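Local coordinates for putative amidohydrolase (Unidentified, PDB 3FEQ), which probably acts as a metal-dependent prolidase of the amidohydrolase superfamily, cleaving dipeptides that end in proline at a zinc-containing active site, at residues I62-H67 and T354-I359. Numbering follows the deposited sequence.
Sequences IDCHVH and TVAAEI. With ZN (zinc ion), chain U.
Ile62 and Cys64 meet the helix 354-359 through Ala356, whose methyl group touches both side chains. Taking Ile62 outward from the backbone, CB lies 3.7 Å from Ala356 CB, and the CG2 branch also borders that methyl, at 4.0 Å. The other branch runs past it: CG1 is anti to the carbonyl carbon (chi1 -48°) and CD1 is extended beyond it (chi2 174°), ending 3.8 Å from Ala357 CB and close to the backbone nitrogen of the same residue. Two residues on, Cys64 SG stands 3.6 Å from Ala356 CB and 3.9 Å from Ile359 CD1, one helical turn further along. No hydrogen bond crosses the interface, so the evidence is for apolar contact between buried residues.

The end of strand 56-66 and the residue just past it carry the HxH metal motif of the amidohydrolase (beta/alpha)8-barrel, His65 and His67. Both bind zinc through NE2, at 2.5 Å from His65 and 2.2 Å from His67, with the metal in the plane of the His65 ring, at its edge; Asp323 belongs to the same site. Asp63, whose CB points away from the helix, closes an Asx turn: His65 N donates to Asp63 OD1 over 3.1 Å, and the nearly straight N-H...O angle of 168° supports the assignment. The oxygen is approached on its anti side. His65 ND1 is hydrogen-bonded to Glu250, a second-shell contact consistent with fixing the rotation of the ring. Val271 of strand 269-271 touches both Cys64 and Ile359.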
loop_
_atom_site.group_PDB
_atom_site.type_symbol
_atom_site.label_atom_id
_atom_site.label_comp_id
_atom_site.label_asym_id
_atom_site.label_seq_id
_atom_site.Cartn_x
_atom_site.Cartn_y
_atom_site.Cartn_z
ATOM N N ILE C 62 -22.099 -32.282 -26.387
ATOM C CA ILE C 62 -21.779 -31.132 -25.570
ATOM C C ILE C 62 -21.781 -31.536 -24.108
ATOM O O ILE C 62 -22.762 -32.084 -23.614
ATOM C CB ILE C 62 -22.830 -30.053 -25.735
ATOM C CG1 ILE C 62 -23.119 -29.817 -27.217
ATOM C CG2 ILE C 62 -22.412 -28.784 -24.984
ATOM C CD1 ILE C 62 -24.259 -28.868 -27.472
ATOM N N ASP C 63 -20.687 -31.249 -23.414
ATOM C CA ASP C 63 -20.577 -31.537 -21.985
ATOM C C ASP C 63 -20.687 -30.258 -21.168
ATOM O O ASP C 63 -19.889 -29.330 -21.343
ATOM C CB ASP C 63 -19.246 -32.211 -21.688
ATOM C CG ASP C 63 -19.201 -32.816 -20.315
ATOM O OD1 ASP C 63 -19.816 -32.249 -19.378
ATOM O OD2 ASP C 63 -18.543 -33.872 -20.180
ATOM N N CYS C 64 -21.648 -30.227 -20.252
ATOM C CA CYS C 64 -22.039 -28.977 -19.634
ATOM C C CYS C 64 -21.336 -28.712 -18.325
ATOM O O CYS C 64 -21.611 -27.700 -17.679
ATOM C CB CYS C 64 -23.543 -28.954 -19.382
ATOM S SG CYS C 64 -24.520 -28.996 -20.856
ATOM N N HIS C 65 -20.478 -29.641 -17.905
ATOM C CA HIS C 65 -19.639 -29.422 -16.728
ATOM C C HIS C 65 -18.303 -30.167 -16.842
ATOM O O HIS C 65 -18.210 -31.341 -16.511
ATOM C CB HIS C 65 -20.399 -29.836 -15.460
ATOM C CG HIS C 65 -19.862 -29.240 -14.195
ATOM N ND1 HIS C 65 -20.549 -28.295 -13.464
ATOM C CD2 HIS C 65 -18.714 -29.478 -13.516
ATOM C CE1 HIS C 65 -19.841 -27.971 -12.393
ATOM N NE2 HIS C 65 -18.719 -28.671 -12.404
ATOM N N VAL C 66 -17.270 -29.479 -17.317
ATOM C CA VAL C 66 -15.896 -29.997 -17.242
ATOM C C VAL C 66 -14.952 -29.020 -16.542
ATOM O O VAL C 66 -15.246 -27.831 -16.443
ATOM C CB VAL C 66 -15.314 -30.281 -18.633
ATOM C CG1 VAL C 66 -16.076 -31.384 -19.318
ATOM C CG2 VAL C 66 -15.327 -29.038 -19.461
ATOM N N HIS C 67 -13.826 -29.533 -16.054
ATOM C CA HIS C 67 -12.683 -28.696 -15.716
ATOM C C HIS C 67 -11.516 -29.161 -16.563
ATOM O O HIS C 67 -10.772 -30.067 -16.193
ATOM C CB HIS C 67 -12.348 -28.753 -14.222
ATOM C CG HIS C 67 -13.486 -28.371 -13.330
ATOM N ND1 HIS C 67 -13.684 -27.083 -12.882
ATOM C CD2 HIS C 67 -14.512 -29.102 -12.832
ATOM C CE1 HIS C 67 -14.783 -27.036 -12.150
ATOM N NE2 HIS C 67 -15.308 -28.248 -12.108
ATOM N N THR C 354 -29.659 -31.780 -27.447
ATOM C CA THR C 354 -30.682 -30.754 -27.618
ATOM C C THR C 354 -30.807 -29.926 -26.353
ATOM O O THR C 354 -30.846 -28.699 -26.415
ATOM C CB THR C 354 -32.054 -31.337 -28.042
ATOM O OG1 THR C 354 -32.340 -32.508 -27.271
ATOM C CG2 THR C 354 -32.051 -31.715 -29.525
ATOM N N VAL C 355 -30.787 -30.599 -25.206
ATOM C CA VAL C 355 -30.880 -29.916 -23.917
ATOM C C VAL C 355 -29.637 -29.102 -23.616
ATOM O O VAL C 355 -29.723 -27.958 -23.175
ATOM C CB VAL C 355 -31.111 -30.904 -22.774
ATOM C CG1 VAL C 355 -31.344 -30.154 -21.478
ATOM C CG2 VAL C 355 -32.300 -31.798 -23.093
ATOM N N ALA C 356 -28.479 -29.711 -23.847
ATOM C CA ALA C 356 -27.208 -29.043 -23.647
ATOM C C ALA C 356 -27.113 -27.763 -24.475
ATOM O O ALA C 356 -26.754 -26.714 -23.949
ATOM C CB ALA C 356 -26.067 -29.982 -23.982
ATOM N N ALA C 357 -27.464 -27.837 -25.760
ATOM C CA ALA C 357 -27.327 -26.674 -26.637
ATOM C C ALA C 357 -28.229 -25.533 -26.199
ATOM O O ALA C 357 -27.888 -24.365 -26.374
ATOM C CB ALA C 357 -27.590 -27.041 -28.054
ATOM N N GLU C 358 -29.355 -25.876 -25.582
ATOM C CA GLU C 358 -30.221 -24.890 -24.960
ATOM C C GLU C 358 -29.553 -24.254 -23.748
ATOM O O GLU C 358 -29.677 -23.049 -23.521
ATOM C CB GLU C 358 -31.544 -25.535 -24.543
ATOM C CG GLU C 358 -32.649 -24.548 -24.202
ATOM C CD GLU C 358 -33.936 -25.232 -23.757
ATOM O OE1 GLU C 358 -34.171 -26.404 -24.142
ATOM O OE2 GLU C 358 -34.723 -24.590 -23.026
ATOM N N ILE C 359 -28.885 -25.081 -22.949
ATOM C CA ILE C 359 -28.155 -24.605 -21.789
ATOM C C ILE C 359 -27.102 -23.567 -22.196
ATOM O O ILE C 359 -27.089 -22.452 -21.656
ATOM C CB ILE C 359 -27.503 -25.767 -21.046
ATOM C CG1 ILE C 359 -28.560 -26.536 -20.257
ATOM C CG2 ILE C 359 -26.364 -25.284 -20.136
ATOM C CD1 ILE C 359 -28.029 -27.774 -19.593
HETATM ZN ZN ZN U . -16.954 -28.373 -10.599
#